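Long-range contacts in phosphotriesterase, putative (Deinococcus radiodurans, PDB 4J35), which probably hydrolyses lactones at a site for two divalent metal ions, here in a form engineered from that template for organophosphate hydrolysis: residues L259-D264 against G311-G316; G16-H21 against I61-D66; R199-H204 against S223-R228. The protein carries 7 engineered substitutions. One frame throughout, in Å; residues are numbered along the deposited sequence.

Interaction 1: residues L259-D264 against G311-G316; sequences LLLSHD and GQMTVG. With CO (cobalt (II) ion), chain C.
Met313, on helix 307-322, reaches across strand 259-261 and lies between Leu259 and Leu261, two leucines on the same side of the strand. Its CB points toward the strand, and CG settles 3.4 Å from the carbonyl oxygen Leu259 O. Beyond CG the chain stays extended to SD, which meets Leu259 CB at 4.1 Å. A bend at chi3 (-74°) then places CE beside Leu261, 4.1 Å from its CD1, and the two side chains cross obliquely. A long unbranched thioether suits this task, because it can reach across the strand and bend at its tip to touch two leucines. Leu261 CD1 also lies 4.4 Å from Thr314 CG2, the methyl branch of a threonine whose OG1 is bonded to Val310 O. Helices 240-251 and 291-303 enclose the same apolar cluster, through Leu247, Leu251, Leu297 and Leu300. Leu259 O accepts a bond from Asn317 ND2, and one water takes the N-H of Leu261 (2.8 Å from N) and lies within hydrogen-bonding distance of Met313 O (2.9 Å), to which it can donate. Three residues past the strand, Asp264 OD1 binds cobalt 2.2 Å away. No direct hydrogen bond joins the two segments: helix and strand are held by apolar packing, with a water between their backbones.

Interaction 2: residues G16-H21 against I61-D66; sequences GATLPH and IQTVVD. With CO (cobalt (II) ion), chain C.
The flat carboxamide of Gln62 approaches Gly16 with its oxygen, OE1 lying 3.8 Å from Gly16 CA, where a side chain would collide with it. The other flat group, the imidazole of His21, turns from strand 61-66: its NE2 binds cobalt at 2.1 Å, and the rings of His23 and His204 meet it. Between these two ends the strands run parallel. Ala17 O accepts from Gln62 N, Leu19 N donates a hydrogen bond to Thr63 O (3.1 Å), and Leu19 O receives Val65 N (2.8 Å). On one face Thr18 and Thr63 lie side by side and point the same way, with Thr18 OG1 3.6 Å from Thr63 CB. With OG1 beside its own backbone N (chi1 -60°), Thr18 donates to Gly16 O at 3.0 Å, from above the carbonyl plane. An alanine here would probably leave Gly16 O without that donor and open a gap beside Thr63 and Val65 CG2. The other face is apolar: Leu19 packs on Ile61 and Val64, and Leu56 of helix 42-58 closes over all three. Val65 CB presses against Pro20 O (3.3 Å), a buried oxygen with no polar partner in the model. Strand, helix 42-58 and strand form a right-handed beta-alpha-beta unit of the TIM barrel, with His21 at its C-terminal mouth, as is usual for this superfamily.

Interaction 3: residues R199-H204 against S223-R228; sequences RIMIGH and SIAFDR. With CO (cobalt (II) ion), chain B.
His204 is gripped by Asp227 and Arg228 just past the ends of two parallel strands. From CB outward, its first atom lies 4.0 Å from Arg228 CD, and CG is closer to that same carbon, at 3.7 Å, because the arginine methylene rides over one face of the ring. Both also lie close to Asp227 OD1. ND1 donates to Asp227 OD1 at 2.6 Å in a nearly straight bond (164°); the oxygen lies near the ring plane, whereas the nitrogen approaches from above the carboxylate plane. CE1 passes near the same oxygen, and NE2 ends the side chain on cobalt, 2.0 Å away. CD2 lies near the metal and faces the Arg228 guanidinium. Asp227 can take this post because its chi1 of 54° puts CG in the crowded position between backbone N and carbonyl carbon. There OD2 also accepts the backbone N-H of His204 (3.2 Å), so the carboxylate fixes both main chain and ring. The Arg228 guanidinium lies flat on the imidazole, its plane turned by 28°, and its NE forms a salt bridge with Asp264, a ligand of the other cobalt. Earlier in the strands, Ile202 N bonds to Ser223 O at 2.9 Å, and Met201 SD rests 3.8 Å from the small methyl of Ala225. Met201 and Ser223 share the face that meets Leu260 of strand 259-261, while Ile202 and Ile224 pack against helix 211-218. Strand 223-226 sits between 200-202 and 259-261, with its beta-alpha-beta connecting helix laid over the isoleucine face.

Overall arrangement
Along the chain interaction 2 comes first, interaction 3 second and interaction 1 last, which brings the late helix 307-322 against the barrel. Their centres are 8 Å (1 and 2), 9 Å (1 and 3) and 13 Å (2 and 3) apart. Interactions 1 and 3 share one parallel sheet, where strands 259-261 and 223-226 are neighbours; interaction 2 lies in the barrel's other group of parallel strands. Interaction 1 bridges the two, its Thr314 O and Asp264 N probably hydrogen-bonding to Thr18 N and His21 O. All three contacts converge on the cobalt ions: interactions 1 and 2 supply ligands to one, interaction 3 to the other, so barrel packing and metal site are built together.

Interaction 1: residues L259-D264 against G311-G316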
loop_
_atom_site.group_PDB
_atom_site.type_symbol
_atom_site.label_atom_id
_atom_site.label_comp_id
_atom_site.label_asym_id
_atom_site.label_seq_id
_atom_site.Cartn_x
_atom_site.Cartn_y
_atom_site.Cartn_z
ATOM N N LEU A 259 -1.162 4.857 -13.599
ATOM C CA LEU A 259 -1.673 3.567 -13.134
ATOM C C LEU A 259 -0.553 2.732 -12.528
ATOM O O LEU A 259 0.542 2.649 -13.110
ATOM C CB LEU A 259 -2.262 2.761 -14.301
ATOM C CG LEU A 259 -3.382 3.433 -15.110
ATOM C CD1 LEU A 259 -3.621 2.661 -16.387
ATOM C CD2 LEU A 259 -4.681 3.552 -14.286
ATOM N N LEU A 260 -0.828 2.126 -11.371
ATOM C CA LEU A 260 0.139 1.242 -10.735
ATOM C C LEU A 260 -0.506 -0.090 -10.375
ATOM O O LEU A 260 -1.718 -0.212 -10.339
ATOM C CB LEU A 260 0.744 1.899 -9.496
ATOM C CG LEU A 260 1.659 3.074 -9.837
ATOM C CD1 LEU A 260 0.876 4.416 -9.777
ATOM C CD2 LEU A 260 2.855 3.090 -8.912
ATOM N N LEU A 261 0.335 -1.082 -10.104
ATOM C CA LEU A 261 -0.117 -2.485 -9.989
ATOM C C LEU A 261 0.499 -3.168 -8.769
ATOM O O LEU A 261 1.693 -3.089 -8.563
ATOM C CB LEU A 261 0.299 -3.277 -11.230
ATOM C CG LEU A 261 -0.123 -2.749 -12.603
ATOM C CD1 LEU A 261 0.586 -3.586 -13.701
ATOM C CD2 LEU A 261 -1.624 -2.794 -12.802
ATOM N N SER A 262 -0.325 -3.811 -7.942
ATOM C CA SER A 262 0.201 -4.570 -6.791
ATOM C C SER A 262 -0.781 -5.632 -6.343
ATOM O O SER A 262 -1.841 -5.775 -6.955
ATOM C CB SER A 262 0.540 -3.662 -5.634
ATOM O OG SER A 262 1.851 -3.911 -5.210
ATOM N N HIS A 263 -0.397 -6.393 -5.305
ATOM C CA HIS A 263 -1.228 -7.479 -4.807
ATOM C C HIS A 263 -1.902 -7.271 -3.449
ATOM O O HIS A 263 -2.873 -7.991 -3.133
ATOM C CB HIS A 263 -0.393 -8.785 -4.683
ATOM C CG HIS A 263 0.489 -9.056 -5.856
ATOM N ND1 HIS A 263 1.761 -8.539 -5.972
ATOM C CD2 HIS A 263 0.297 -9.839 -6.942
ATOM C CE1 HIS A 263 2.322 -9.008 -7.078
ATOM N NE2 HIS A 263 1.450 -9.793 -7.682
ATOM N N ASP A 264 -1.348 -6.400 -2.603
ATOM C CA ASP A 264 -1.815 -6.276 -1.221
ATOM C C ASP A 264 -1.674 -7.634 -0.502
ATOM O O ASP A 264 -2.468 -7.989 0.362
ATOM C CB ASP A 264 -3.262 -5.832 -1.199
ATOM C CG ASP A 264 -3.693 -5.268 0.160
ATOM O OD1 ASP A 264 -2.851 -4.953 1.021
ATOM O OD2 ASP A 264 -4.907 -5.188 0.354
ATOM N N GLY A 311 6.462 -0.989 -18.645
ATOM C CA GLY A 311 7.586 -0.450 -17.895
ATOM C C GLY A 311 7.213 0.881 -17.243
ATOM O O GLY A 311 7.791 1.294 -16.226
ATOM N N GLN A 312 6.236 1.564 -17.823
ATOM C CA GLN A 312 5.810 2.840 -17.238
ATOM C C GLN A 312 5.064 2.606 -15.912
ATOM O O GLN A 312 5.264 3.335 -14.933
ATOM C CB GLN A 312 4.894 3.578 -18.185
ATOM C CG GLN A 312 4.514 5.021 -17.696
ATOM C CD GLN A 312 5.710 5.970 -17.655
ATOM O OE1 GLN A 312 6.398 6.172 -18.663
ATOM N NE2 GLN A 312 5.968 6.548 -16.489
ATOM N N MET A 313 4.176 1.617 -15.904
ATOM C CA MET A 313 3.416 1.302 -14.693
ATOM C C MET A 313 4.329 0.774 -13.616
ATOM O O MET A 313 4.163 1.086 -12.436
ATOM C CB MET A 313 2.299 0.284 -14.974
ATOM C CG MET A 313 1.227 0.802 -15.872
ATOM S SD MET A 313 -0.219 -0.216 -16.142
ATOM C CE MET A 313 0.509 -1.479 -17.261
ATOM N N THR A 314 5.260 -0.129 -13.995
ATOM C CA THR A 314 6.001 -0.881 -12.987
ATOM C C THR A 314 7.332 -0.270 -12.584
ATOM O O THR A 314 7.852 -0.602 -11.540
ATOM C CB THR A 314 6.265 -2.341 -13.480
ATOM O OG1 THR A 314 6.994 -2.294 -14.708
ATOM C CG2 THR A 314 4.942 -3.030 -13.706
ATOM N N VAL A 315 7.874 0.650 -13.387
ATOM C CA VAL A 315 9.173 1.254 -13.065
ATOM C C VAL A 315 9.106 2.806 -13.103
ATOM O O VAL A 315 9.538 3.456 -12.154
ATOM C CB VAL A 315 10.284 0.790 -14.058
ATOM C CG1 VAL A 315 11.628 1.422 -13.707
ATOM C CG2 VAL A 315 10.408 -0.770 -14.071
ATOM N N GLY A 316 8.585 3.338 -14.199
ATOM C CA GLY A 316 8.524 4.784 -14.403
ATOM C C GLY A 316 7.705 5.458 -13.315
ATOM O O GLY A 316 8.156 6.413 -12.692
HETATM CO CO CO C . -2.836 -3.212 2.383
HETATM O O HOH W 1 3.080 -0.472 -10.292
#

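Interaction 2: residues G16-H21 against I61-D66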
loop_
_atom_site.group_PDB
_atom_site.type_symbol
_atom_site.label_atom_id
_atom_site.label_comp_id
_atom_site.label_asym_id
_atom_site.label_seq_id
_atom_site.Cartn_x
_atom_site.Cartn_y
_atom_site.Cartn_z
ATOM N N GLY A 16 14.044 0.588 -9.456
ATOM C CA GLY A 16 13.678 -0.445 -10.394
ATOM C C GLY A 16 12.200 -0.781 -10.376
ATOM O O GLY A 16 11.352 0.009 -9.955
ATOM N N ALA A 17 11.893 -1.977 -10.863
ATOM C CA ALA A 17 10.528 -2.459 -10.904
ATOM C C ALA A 17 10.045 -2.563 -9.444
ATOM O O ALA A 17 10.729 -3.149 -8.599
ATOM C CB ALA A 17 10.490 -3.819 -11.591
ATOM N N THR A 18 8.868 -2.018 -9.172
ATOM C CA THR A 18 8.350 -1.863 -7.811
ATOM C C THR A 18 6.943 -2.406 -7.666
ATOM O O THR A 18 6.080 -2.271 -8.569
ATOM C CB THR A 18 8.374 -0.335 -7.402
ATOM O OG1 THR A 18 9.720 0.140 -7.452
ATOM C CG2 THR A 18 7.830 -0.114 -6.008
ATOM N N LEU A 19 6.703 -3.077 -6.535
ATOM C CA LEU A 19 5.358 -3.396 -6.096
ATOM C C LEU A 19 5.050 -2.369 -5.033
ATOM O O LEU A 19 5.651 -2.361 -3.949
ATOM C CB LEU A 19 5.282 -4.797 -5.448
ATOM C CG LEU A 19 5.470 -5.932 -6.436
ATOM C CD1 LEU A 19 5.460 -7.249 -5.608
ATOM C CD2 LEU A 19 4.382 -6.006 -7.512
ATOM N N PRO A 20 4.099 -1.489 -5.327
ATOM C CA PRO A 20 3.855 -0.335 -4.456
ATOM C C PRO A 20 2.858 -0.520 -3.282
ATOM O O PRO A 20 2.582 0.432 -2.548
ATOM C CB PRO A 20 3.346 0.723 -5.462
ATOM C CG PRO A 20 2.501 -0.072 -6.387
ATOM C CD PRO A 20 3.291 -1.434 -6.562
ATOM N N HIS A 21 2.337 -1.738 -3.063
ATOM C CA HIS A 21 1.441 -1.960 -1.937
ATOM C C HIS A 21 1.418 -3.451 -1.610
ATOM O O HIS A 21 0.681 -4.191 -2.246
ATOM C CB HIS A 21 0.001 -1.540 -2.211
ATOM C CG HIS A 21 -0.873 -1.541 -0.998
ATOM N ND1 HIS A 21 -1.616 -0.440 -0.603
ATOM C CD2 HIS A 21 -1.155 -2.506 -0.090
ATOM C CE1 HIS A 21 -2.292 -0.733 0.489
ATOM N NE2 HIS A 21 -2.070 -2.009 0.780
ATOM N N ILE A 61 11.994 -7.671 -9.680
ATOM C CA ILE A 61 11.445 -6.721 -8.675
ATOM C C ILE A 61 12.541 -6.304 -7.687
ATOM O O ILE A 61 13.068 -7.127 -6.955
ATOM C CB ILE A 61 10.268 -7.282 -7.872
ATOM C CG1 ILE A 61 9.133 -7.767 -8.778
ATOM C CG2 ILE A 61 9.734 -6.192 -6.860
ATOM C CD1 ILE A 61 8.575 -6.735 -9.634
ATOM N N GLN A 62 12.880 -5.020 -7.652
ATOM C CA GLN A 62 13.934 -4.566 -6.749
ATOM C C GLN A 62 13.452 -3.802 -5.527
ATOM O O GLN A 62 14.245 -3.559 -4.604
ATOM C CB GLN A 62 14.913 -3.681 -7.499
ATOM C CG GLN A 62 15.687 -4.466 -8.572
ATOM C CD GLN A 62 16.502 -3.562 -9.425
ATOM O OE1 GLN A 62 16.150 -3.306 -10.574
ATOM N NE2 GLN A 62 17.597 -3.046 -8.869
ATOM N N THR A 63 12.186 -3.393 -5.533
ATOM C CA THR A 63 11.619 -2.648 -4.405
ATOM C C THR A 63 10.182 -3.021 -4.143
ATOM O O THR A 63 9.417 -3.284 -5.072
ATOM C CB THR A 63 11.638 -1.136 -4.727
ATOM O OG1 THR A 63 12.952 -0.757 -5.139
ATOM C CG2 THR A 63 11.184 -0.287 -3.528
ATOM N N VAL A 64 9.825 -3.068 -2.865
ATOM C CA VAL A 64 8.452 -3.234 -2.423
ATOM C C VAL A 64 8.119 -2.082 -1.455
ATOM O O VAL A 64 8.946 -1.708 -0.636
ATOM C CB VAL A 64 8.248 -4.569 -1.673
ATOM C CG1 VAL A 64 6.919 -4.600 -0.945
ATOM C CG2 VAL A 64 8.336 -5.730 -2.624
ATOM N N VAL A 65 6.916 -1.537 -1.575
ATOM C CA VAL A 65 6.401 -0.565 -0.618
ATOM C C VAL A 65 5.525 -1.318 0.370
ATOM O O VAL A 65 4.473 -1.843 0.025
ATOM C CB VAL A 65 5.603 0.546 -1.311
ATOM C CG1 VAL A 65 4.994 1.505 -0.324
ATOM C CG2 VAL A 65 6.533 1.299 -2.271
ATOM N N ASP A 66 6.000 -1.414 1.590
ATOM C CA ASP A 66 5.206 -2.043 2.626
ATOM C C ASP A 66 4.216 -1.043 3.188
ATOM O O ASP A 66 4.627 -0.025 3.781
ATOM C CB ASP A 66 6.104 -2.561 3.723
ATOM C CG ASP A 66 5.332 -3.339 4.765
ATOM O OD1 ASP A 66 4.606 -2.750 5.579
ATOM O OD2 ASP A 66 5.439 -4.569 4.786
HETATM CO CO CO C . -2.836 -3.212 2.383
HETATM O O HOH W 2 14.065 -3.639 -11.957
#

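Interaction 3: residues R199-H204 against S223-R228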
loop_
_atom_site.group_PDB
_atom_site.type_symbol
_atom_site.label_atom_id
_atom_site.label_comp_id
_atom_site.label_asym_id
_atom_site.label_seq_id
_atom_site.Cartn_x
_atom_site.Cartn_y
_atom_site.Cartn_z
ATOM N N ARG A 199 2.484 12.888 -6.063
ATOM C CA ARG A 199 3.004 12.060 -4.993
ATOM C C ARG A 199 1.869 11.399 -4.210
ATOM O O ARG A 199 2.029 11.090 -3.063
ATOM C CB ARG A 199 3.865 12.884 -4.028
ATOM C CG ARG A 199 4.977 13.680 -4.705
ATOM C CD ARG A 199 6.184 12.807 -5.044
ATOM N NE ARG A 199 7.044 12.597 -3.875
ATOM C CZ ARG A 199 8.156 11.875 -3.895
ATOM N NH1 ARG A 199 8.553 11.308 -5.031
ATOM N NH2 ARG A 199 8.889 11.773 -2.804
ATOM N N ILE A 200 0.729 11.185 -4.852
ATOM C CA ILE A 200 -0.407 10.578 -4.175
ATOM C C ILE A 200 -0.828 9.342 -4.987
ATOM O O ILE A 200 -0.984 9.416 -6.212
ATOM C CB ILE A 200 -1.588 11.553 -4.116
ATOM C CG1 ILE A 200 -1.277 12.670 -3.102
ATOM C CG2 ILE A 200 -2.865 10.821 -3.765
ATOM C CD1 ILE A 200 -2.277 13.801 -3.114
ATOM N N MET A 201 -0.981 8.211 -4.307
ATOM C CA MET A 201 -1.456 7.005 -4.962
ATOM C C MET A 201 -2.737 6.593 -4.262
ATOM O O MET A 201 -2.723 6.197 -3.078
ATOM C CB MET A 201 -0.420 5.852 -4.866
ATOM C CG MET A 201 -0.770 4.727 -5.757
ATOM S SD MET A 201 0.487 3.385 -5.682
ATOM C CE MET A 201 -0.026 2.638 -4.146
ATOM N N ILE A 202 -3.856 6.664 -4.969
ATOM C CA ILE A 202 -5.107 6.298 -4.330
ATOM C C ILE A 202 -5.229 4.813 -4.503
ATOM O O ILE A 202 -5.201 4.319 -5.633
ATOM C CB ILE A 202 -6.320 6.914 -4.991
ATOM C CG1 ILE A 202 -6.200 8.455 -4.971
ATOM C CG2 ILE A 202 -7.605 6.439 -4.316
ATOM C CD1 ILE A 202 -6.086 9.075 -3.523
ATOM N N GLY A 203 -5.357 4.116 -3.392
ATOM C CA GLY A 203 -5.299 2.663 -3.435
ATOM C C GLY A 203 -6.595 1.902 -3.565
ATOM O O GLY A 203 -7.687 2.436 -3.429
ATOM N N HIS A 204 -6.434 0.601 -3.812
ATOM C CA HIS A 204 -7.527 -0.349 -3.951
ATOM C C HIS A 204 -8.585 0.085 -4.967
ATOM O O HIS A 204 -9.778 -0.232 -4.823
ATOM C CB HIS A 204 -8.161 -0.660 -2.569
ATOM C CG HIS A 204 -7.183 -1.064 -1.503
ATOM N ND1 HIS A 204 -5.966 -1.657 -1.773
ATOM C CD2 HIS A 204 -7.251 -0.963 -0.155
ATOM C CE1 HIS A 204 -5.339 -1.915 -0.631
ATOM N NE2 HIS A 204 -6.093 -1.492 0.364
ATOM N N SER A 223 -2.296 9.506 -8.992
ATOM C CA SER A 223 -2.247 8.170 -9.554
ATOM C C SER A 223 -3.181 7.195 -8.813
ATOM O O SER A 223 -3.666 7.468 -7.710
ATOM C CB SER A 223 -0.816 7.692 -9.480
ATOM O OG SER A 223 0.026 8.512 -10.257
ATOM N N ILE A 224 -3.434 6.023 -9.419
ATOM C CA ILE A 224 -4.347 5.099 -8.811
ATOM C C ILE A 224 -3.728 3.739 -8.949
ATOM O O ILE A 224 -3.039 3.508 -9.936
ATOM C CB ILE A 224 -5.732 5.138 -9.471
ATOM C CG1 ILE A 224 -5.678 4.826 -10.936
ATOM C CG2 ILE A 224 -6.320 6.556 -9.309
ATOM C CD1 ILE A 224 -7.080 4.539 -11.546
ATOM N N ALA A 225 -3.975 2.913 -7.948
ATOM C CA ALA A 225 -3.391 1.549 -7.951
ATOM C C ALA A 225 -4.478 0.517 -7.988
ATOM O O ALA A 225 -5.413 0.541 -7.188
ATOM C CB ALA A 225 -2.594 1.364 -6.728
ATOM N N PHE A 226 -4.284 -0.447 -8.885
ATOM C CA PHE A 226 -5.010 -1.690 -8.909
ATOM C C PHE A 226 -4.095 -2.583 -8.083
ATOM O O PHE A 226 -3.169 -3.204 -8.629
ATOM C CB PHE A 226 -5.115 -2.173 -10.368
ATOM C CG PHE A 226 -6.123 -1.397 -11.199
ATOM C CD1 PHE A 226 -5.979 -0.044 -11.430
ATOM C CD2 PHE A 226 -7.213 -2.051 -11.748
ATOM C CE1 PHE A 226 -6.900 0.625 -12.193
ATOM C CE2 PHE A 226 -8.129 -1.398 -12.488
ATOM C CZ PHE A 226 -7.989 -0.040 -12.712
ATOM N N ASP A 227 -4.283 -2.579 -6.760
ATOM C CA ASP A 227 -3.267 -3.144 -5.904
ATOM C C ASP A 227 -3.708 -4.345 -5.064
ATOM O O ASP A 227 -3.018 -4.698 -4.114
ATOM C CB ASP A 227 -2.653 -2.075 -5.022
ATOM C CG ASP A 227 -3.698 -1.309 -4.219
ATOM O OD1 ASP A 227 -4.838 -1.787 -4.119
ATOM O OD2 ASP A 227 -3.388 -0.206 -3.729
ATOM N N ARG A 228 -4.834 -4.960 -5.413
ATOM C CA ARG A 228 -5.221 -6.236 -4.777
ATOM C C ARG A 228 -5.368 -7.330 -5.849
ATOM O O ARG A 228 -6.231 -8.218 -5.757
ATOM C CB ARG A 228 -6.508 -6.067 -3.972
ATOM C CG ARG A 228 -6.525 -4.753 -3.175
ATOM C CD ARG A 228 -7.694 -4.645 -2.250
ATOM N NE ARG A 228 -7.458 -5.360 -1.008
ATOM C CZ ARG A 228 -8.342 -5.453 -0.024
ATOM N NH1 ARG A 228 -9.515 -4.828 -0.114
ATOM N NH2 ARG A 228 -8.041 -6.157 1.063
HETATM CO CO CO B . -5.899 -1.666 2.351
HETATM O O HOH W 3 0.537 10.403 -8.251
#